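Putative alpha-ketoglutarate-dependent taurine dioxygenase (Burkholderia xenovorans, PDB 5HSX) probably acts as an iron(II)-dependent dioxygenase that uses 2-oxoglutarate as co-substrate. Local coordinates at residues R234-Q237 with V238-L242; Y219-P222 with S223-K226. All coordinates share one frame; numbering follows the deposited sequence.

Interaction 1: residues R234-Q237 with V238-L242. With EDO (1,2-ethanediol), chain P.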
ATOM      1  N   ARG B 234      -3.443  -4.275  29.515  1.00 15.49           N
ATOM      2  CA  ARG B 234      -2.207  -4.535  28.770  1.00 13.77           C
ATOM      3  C   ARG B 234      -2.375  -5.732  27.842  1.00 15.76           C
ATOM      4  O   ARG B 234      -1.899  -5.720  26.703  1.00 15.15           O
ATOM      5  CB  ARG B 234      -1.036  -4.764  29.729  1.00 15.51           C
ATOM      6  CG  ARG B 234       0.312  -5.092  29.013  1.00 15.43           C
ATOM      7  CD  ARG B 234       0.727  -3.996  28.006  1.00 14.74           C
ATOM      8  NE  ARG B 234       2.028  -4.332  27.400  1.00 14.98           N
ATOM      9  CZ  ARG B 234       2.501  -3.820  26.275  1.00 17.70           C
ATOM     10  NH1 ARG B 234       1.811  -2.900  25.609  1.00 16.44           N
ATOM     11  NH2 ARG B 234       3.684  -4.240  25.812  1.00 15.34           N
ATOM     12  N   GLU B 235      -3.065  -6.777  28.304  1.00 15.60           N
ATOM     13  CA  GLU B 235      -3.347  -7.898  27.413  1.00 14.12           C
ATOM     14  C   GLU B 235      -4.108  -7.428  26.177  1.00 13.56           C
ATOM     15  O   GLU B 235      -3.783  -7.821  25.047  1.00 14.38           O
ATOM     16  CB  GLU B 235      -4.137  -8.969  28.167  1.00 13.18           C
ATOM     17  CG  GLU B 235      -3.292  -9.681  29.253  1.00 13.89           C
ATOM     18  CD  GLU B 235      -4.152 -10.442  30.251  1.00 19.37           C
ATOM     19  OE1 GLU B 235      -5.392 -10.418  30.103  1.00 17.68           O
ATOM     20  OE2 GLU B 235      -3.583 -11.046  31.190  1.00 17.82           O
ATOM     21  N   SER B 236      -5.138  -6.599  26.383  1.00 12.98           N
ATOM     22  CA  SER B 236      -5.928  -6.062  25.282  1.00 13.86           C
ATOM     23  C   SER B 236      -5.042  -5.262  24.335  1.00 18.75           C
ATOM     24  O   SER B 236      -5.082  -5.448  23.113  1.00 14.97           O
ATOM     25  CB  SER B 236      -7.055  -5.176  25.831  1.00 15.32           C
ATOM     26  OG  SER B 236      -7.769  -4.531  24.789  1.00 17.00           O
ATOM     27  N   GLN B 237      -4.218  -4.379  24.895  1.00 12.84           N
ATOM     28  CA  GLN B 237      -3.359  -3.539  24.061  1.00 12.76           C
ATOM     29  C   GLN B 237      -2.428  -4.389  23.190  1.00 15.36           C
ATOM     30  O   GLN B 237      -2.295  -4.152  21.980  1.00 15.06           O
ATOM     31  CB  GLN B 237      -2.557  -2.590  24.950  1.00 17.16           C
ATOM     32  CG  GLN B 237      -1.568  -1.676  24.189  1.00 16.76           C
ATOM     33  CD  GLN B 237      -0.919  -0.679  25.116  1.00 16.44           C
ATOM     34  OE1 GLN B 237      -0.241  -1.056  26.082  1.00 15.01           O
ATOM     35  NE2 GLN B 237      -1.138   0.614  24.851  1.00 24.20           N
ATOM     36  N   VAL B 238      -1.770  -5.379  23.798  1.00 12.68           N
ATOM     37  CA  VAL B 238      -0.812  -6.217  23.079  1.00 13.01           C
ATOM     38  C   VAL B 238      -1.513  -7.004  21.971  1.00 17.32           C
ATOM     39  O   VAL B 238      -1.037  -7.084  20.826  1.00 14.88           O
ATOM     40  CB  VAL B 238      -0.100  -7.151  24.077  1.00 16.63           C
ATOM     41  CG1 VAL B 238       0.542  -8.326  23.368  1.00 18.86           C
ATOM     42  CG2 VAL B 238       0.949  -6.361  24.873  1.00 17.03           C
ATOM     43  N   LEU B 239      -2.661  -7.594  22.299  1.00 15.17           N
ATOM     44  CA  LEU B 239      -3.379  -8.410  21.324  1.00 14.86           C
ATOM     45  C   LEU B 239      -3.933  -7.565  20.186  1.00 12.75           C
ATOM     46  O   LEU B 239      -3.876  -7.977  19.021  1.00 15.12           O
ATOM     47  CB  LEU B 239      -4.522  -9.175  22.005  1.00 16.17           C
ATOM     48  CG  LEU B 239      -4.042 -10.293  22.935  1.00 16.66           C
ATOM     49  CD1 LEU B 239      -5.216 -10.797  23.773  1.00 16.83           C
ATOM     50  CD2 LEU B 239      -3.383 -11.420  22.122  1.00 17.93           C
ATOM     51  N   LEU B 240      -4.487  -6.387  20.494  1.00 12.69           N
ATOM     52  CA  LEU B 240      -4.965  -5.526  19.413  1.00 13.84           C
ATOM     53  C   LEU B 240      -3.827  -5.090  18.494  1.00 14.14           C
ATOM     54  O   LEU B 240      -3.979  -5.124  17.267  1.00 16.21           O
ATOM     55  CB  LEU B 240      -5.700  -4.308  19.973  1.00 14.53           C
ATOM     56  CG  LEU B 240      -7.050  -4.643  20.610  1.00 16.99           C
ATOM     57  CD1 LEU B 240      -7.674  -3.361  21.135  1.00 17.64           C
ATOM     58  CD2 LEU B 240      -7.974  -5.297  19.593  1.00 16.91           C
ATOM     59  N   GLU B 241      -2.677  -4.689  19.057  1.00 14.51           N
ATOM     60  CA  GLU B 241      -1.556  -4.289  18.205  1.00 13.69           C
ATOM     61  C   GLU B 241      -1.057  -5.454  17.348  1.00 16.91           C
ATOM     62  O   GLU B 241      -0.661  -5.256  16.192  1.00 15.76           O
ATOM     63  CB  GLU B 241      -0.428  -3.680  19.054  1.00 14.20           C
ATOM     64  CG  GLU B 241      -0.886  -2.324  19.626  1.00 14.85           C
ATOM     65  CD  GLU B 241       0.182  -1.555  20.370  1.00 24.79           C
ATOM     66  OE1 GLU B 241       1.326  -2.040  20.480  1.00 26.33           O
ATOM     67  OE2 GLU B 241      -0.151  -0.459  20.862  1.00 25.02           O
ATOM     68  N   LEU B 242      -1.082  -6.674  17.890  1.00 13.43           N
ATOM     69  CA  LEU B 242      -0.728  -7.854  17.098  1.00 14.07           C
ATOM     70  C   LEU B 242      -1.667  -8.016  15.907  1.00 14.58           C
ATOM     71  O   LEU B 242      -1.217  -8.205  14.769  1.00 14.75           O
ATOM     72  CB  LEU B 242      -0.774  -9.102  17.985  1.00 13.23           C
ATOM     73  CG  LEU B 242      -0.625 -10.454  17.281  1.00 16.72           C
ATOM     74  CD1 LEU B 242       0.835 -10.640  16.808  1.00 17.12           C
ATOM     75  CD2 LEU B 242      -1.079 -11.582  18.213  1.00 16.50           C
TER
HETATM   76  C1  EDO P 404      -2.864   0.980  22.184  1.00 46.75           C
HETATM   77  O1  EDO P 404      -2.427   0.581  20.873  1.00 33.97           O
HETATM   78  C2  EDO P 404      -4.387   0.928  22.318  1.00 50.67           C
HETATM   79  O2  EDO P 404      -4.855  -0.421  22.439  1.00 44.24           O
HETATM   80  O   HOH W   1       2.708  -1.698  23.217  1.00 25.57           O
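Arg-234 and Val-238, one helical turn apart, meet where the guanidinium lies across the methyl CG2: the carbon stands 3.3 Å from Arg-234 CZ, over the centre of the flat group. Because CG2 is about equally far from NE, NH1 and NH2, the contact is with a face and not with one nitrogen. The arginine chain reaches it by bending at chi2 (57°), which turns the otherwise extended chain toward the helix's C-terminal end.

Two polar partners lie at the guanidinium edge, near its plane. NH1 of Arg-234 donates to OE1 of Gln-237 at 2.8 Å; the bond is bent at the hydrogen, 143°, and the donor sits above the amide plane. The same nitrogen also donates to a water, which in turn gives a hydrogen to OE1 of Glu-241 at 3.1 Å. NH1 and that carboxylate oxygen are 5.2 Å apart, bridged by this water without a direct salt bridge.

Underneath runs regular alpha-helix, part of helix 233-247: the N-H of Val-238 reaches Arg-234 O at 2.9 Å with an angle of 168°, and the next three i to i+4 bonds are comparably straight. This spacing sorts the side chains by direction. Ser-236 and Leu-240 turn inward onto strand 225-228, where Ser-236 OG bonds to the backbone N of Ile-228, while Leu-240 CD1 approaches that hydroxyl oxygen to 3.8 Å. On the polar flank, the other carboxylate oxygen of Glu-241, OE2, accepts from O1 of a 1,2-ethanediol molecule, probably from the crystallisation liquor, at 2.5 Å, and the diol's C1 lies against the Gln-237 amide.

Interaction 2: residues Y219-P222 with S223-K226; sequences YVSP and SFLK
The carbonyl oxygen of Ser-221 accepts two backbone N-H groups as the chain turns through Pro-222 and Ser-223: Leu-225 N at 2.9 Å, nearly in line with the C=O bond, and Phe-224 N at 3.0 Å, from above the carbonyl plane. Pro-222 and Ser-223 both have helical backbone angles, so this is a type I beta turn over residues 221-224, extended by an i to i+4 bond from Leu-225 and leading into strand 225-228.

Among the side chains, Leu-225 folds back over the start of the turn. Its CG is anti to the backbone N (chi1 172°), which carries CD2 to within 4.0 Å of Val-220 CB and 3.6 Å of Val-220 O; that oxygen also accepts a hydrogen bond from the indole NE1 of Trp-244. Ser-221 OG approaches the Phe-224 ring obliquely, 3.5 Å from CD2, while accepting from the backbone N of Thr-124 and sharing a hydrogen bond with Thr-127 OG1. Ser-223 CB rests over one face of the same ring, displaced toward its rim. Phe-224 also touches Asn-323, and its side chain lies about 6 Å from the bound sodium ion, placing the turn beside the metal site. That ion is held by His-123, Asp-125, His-273 and Asn-323; the two histidines and the aspartate are consistent with the facial triad that holds iron(II) in this family, so sodium probably occupies the iron position.

Across the turn, Lys-226 reaches back to give NZ to Ser-223 O at 3.1 Å. One water donates to Pro-222 O and Leu-225 O and accepts from that ammonium group. Three carbonyl oxygens, two in the turn and one starting the strand, thereby gain partners; the charge would probably polarise Ser-223 O, the others being reached through water.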
ATOM      1  N   TYR B 219     -12.490  -9.005  12.526  1.00 16.96           N
ATOM      2  CA  TYR B 219     -13.339  -7.810  12.516  1.00 13.46           C
ATOM      3  C   TYR B 219     -12.776  -6.763  13.478  1.00 16.38           C
ATOM      4  O   TYR B 219     -13.393  -6.391  14.471  1.00 20.54           O
ATOM      5  CB  TYR B 219     -14.765  -8.210  12.900  1.00 14.00           C
ATOM      6  CG  TYR B 219     -15.870  -7.262  12.485  1.00 15.88           C
ATOM      7  CD1 TYR B 219     -16.126  -7.013  11.145  1.00 15.44           C
ATOM      8  CD2 TYR B 219     -16.688  -6.659  13.436  1.00 22.51           C
ATOM      9  CE1 TYR B 219     -17.161  -6.162  10.752  1.00 20.18           C
ATOM     10  CE2 TYR B 219     -17.722  -5.806  13.057  1.00 21.81           C
ATOM     11  CZ  TYR B 219     -17.955  -5.564  11.713  1.00 21.95           C
ATOM     12  OH  TYR B 219     -18.994  -4.735  11.326  1.00 21.99           O
ATOM     13  N   VAL B 220     -11.582  -6.257  13.149  1.00 15.57           N
ATOM     14  CA  VAL B 220     -10.781  -5.528  14.128  1.00 15.88           C
ATOM     15  C   VAL B 220     -10.692  -4.031  13.830  1.00 19.22           C
ATOM     16  O   VAL B 220      -9.879  -3.344  14.457  1.00 17.32           O
ATOM     17  CB  VAL B 220      -9.371  -6.130  14.274  1.00 17.17           C
ATOM     18  CG1 VAL B 220      -9.439  -7.521  14.914  1.00 16.59           C
ATOM     19  CG2 VAL B 220      -8.641  -6.193  12.921  1.00 16.39           C
ATOM     20  N   SER B 221     -11.520  -3.506  12.910  1.00 16.20           N
ATOM     21  CA  SER B 221     -11.763  -2.077  12.650  1.00 15.62           C
ATOM     22  C   SER B 221     -10.859  -1.130  13.450  1.00 18.66           C
ATOM     23  O   SER B 221     -11.294  -0.584  14.477  1.00 17.33           O
ATOM     24  CB  SER B 221     -13.236  -1.768  12.953  1.00 20.62           C
ATOM     25  OG  SER B 221     -13.604  -0.500  12.444  1.00 21.26           O
ATOM     26  N   PRO B 222      -9.609  -0.892  13.017  1.00 19.78           N
ATOM     27  CA  PRO B 222      -8.620  -0.310  13.946  1.00 14.15           C
ATOM     28  C   PRO B 222      -8.956   1.087  14.458  1.00 18.89           C
ATOM     29  O   PRO B 222      -8.582   1.410  15.594  1.00 21.13           O
ATOM     30  CB  PRO B 222      -7.314  -0.319  13.119  1.00 17.14           C
ATOM     31  CG  PRO B 222      -7.495  -1.544  12.226  1.00 17.21           C
ATOM     32  CD  PRO B 222      -8.960  -1.469  11.823  1.00 19.01           C
ATOM     33  N   SER B 223      -9.647   1.927  13.686  1.00 17.62           N
ATOM     34  CA  SER B 223      -9.953   3.262  14.203  1.00 21.82           C
ATOM     35  C   SER B 223     -10.969   3.245  15.338  1.00 24.62           C
ATOM     36  O   SER B 223     -10.995   4.185  16.143  1.00 21.43           O
ATOM     37  CB  SER B 223     -10.487   4.170  13.096  1.00 24.47           C
ATOM     38  OG  SER B 223      -9.495   4.425  12.137  1.00 22.26           O
ATOM     39  N   PHE B 224     -11.819   2.223  15.417  1.00 20.78           N
ATOM     40  CA  PHE B 224     -12.945   2.236  16.345  1.00 18.94           C
ATOM     41  C   PHE B 224     -12.861   1.192  17.441  1.00 19.14           C
ATOM     42  O   PHE B 224     -13.411   1.419  18.527  1.00 18.07           O
ATOM     43  CB  PHE B 224     -14.254   2.057  15.574  1.00 22.35           C
ATOM     44  CG  PHE B 224     -14.414   3.062  14.477  1.00 25.95           C
ATOM     45  CD1 PHE B 224     -14.065   4.395  14.704  1.00 29.60           C
ATOM     46  CD2 PHE B 224     -14.832   2.681  13.211  1.00 23.26           C
ATOM     47  CE1 PHE B 224     -14.167   5.340  13.700  1.00 32.13           C
ATOM     48  CE2 PHE B 224     -14.943   3.620  12.194  1.00 27.30           C
ATOM     49  CZ  PHE B 224     -14.607   4.954  12.440  1.00 36.26           C
ATOM     50  N   LEU B 225     -12.180   0.073  17.200  1.00 17.13           N
ATOM     51  CA  LEU B 225     -12.069  -0.966  18.221  1.00 20.01           C
ATOM     52  C   LEU B 225     -11.094  -0.511  19.304  1.00 18.44           C
ATOM     53  O   LEU B 225      -9.930  -0.202  19.020  1.00 18.27           O
ATOM     54  CB  LEU B 225     -11.628  -2.284  17.584  1.00 19.86           C
ATOM     55  CG  LEU B 225     -11.269  -3.457  18.502  1.00 15.44           C
ATOM     56  CD1 LEU B 225     -12.431  -3.822  19.484  1.00 16.50           C
ATOM     57  CD2 LEU B 225     -10.864  -4.674  17.656  1.00 15.81           C
ATOM     58  N   LYS B 226     -11.575  -0.437  20.545  1.00 15.62           N
ATOM     59  CA  LYS B 226     -10.808   0.161  21.635  1.00 19.52           C
ATOM     60  C   LYS B 226     -10.244  -0.850  22.613  1.00 19.75           C
ATOM     61  O   LYS B 226      -9.150  -0.636  23.151  1.00 18.67           O
ATOM     62  CB  LYS B 226     -11.684   1.157  22.413  1.00 19.97           C
ATOM     63  CG  LYS B 226     -12.322   2.224  21.542  1.00 18.27           C
ATOM     64  CD  LYS B 226     -11.281   2.959  20.723  1.00 20.58           C
ATOM     65  CE  LYS B 226     -11.908   4.111  19.935  1.00 24.62           C
ATOM     66  NZ  LYS B 226     -10.848   4.802  19.139  1.00 22.43           N
TER
HETATM   67  O   HOH W   2      -9.174   2.267  18.123  1.00 22.63           O

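In the fold
Followed from the N terminus, interaction 2 comes first: it closes the short turn between strand 216-218 and strand 225-228. The chain then runs along the latter strand and through a brief loop into helix 233-247, where interaction 1 spans successive helical turns. The two are in series, neither nested nor crossed, with centres about 12 Å apart. They nevertheless meet in space, since Leu-240 CD2 lies 3.5 Å from Leu-225 CD2 and Leu-240 CD1 packs near the Lys-226 backbone. Helix 233-247 thus packs on the five-stranded antiparallel sheet through its strand 225-228, which pairs with strand 174-179, while interaction 2 extends toward the sodium site.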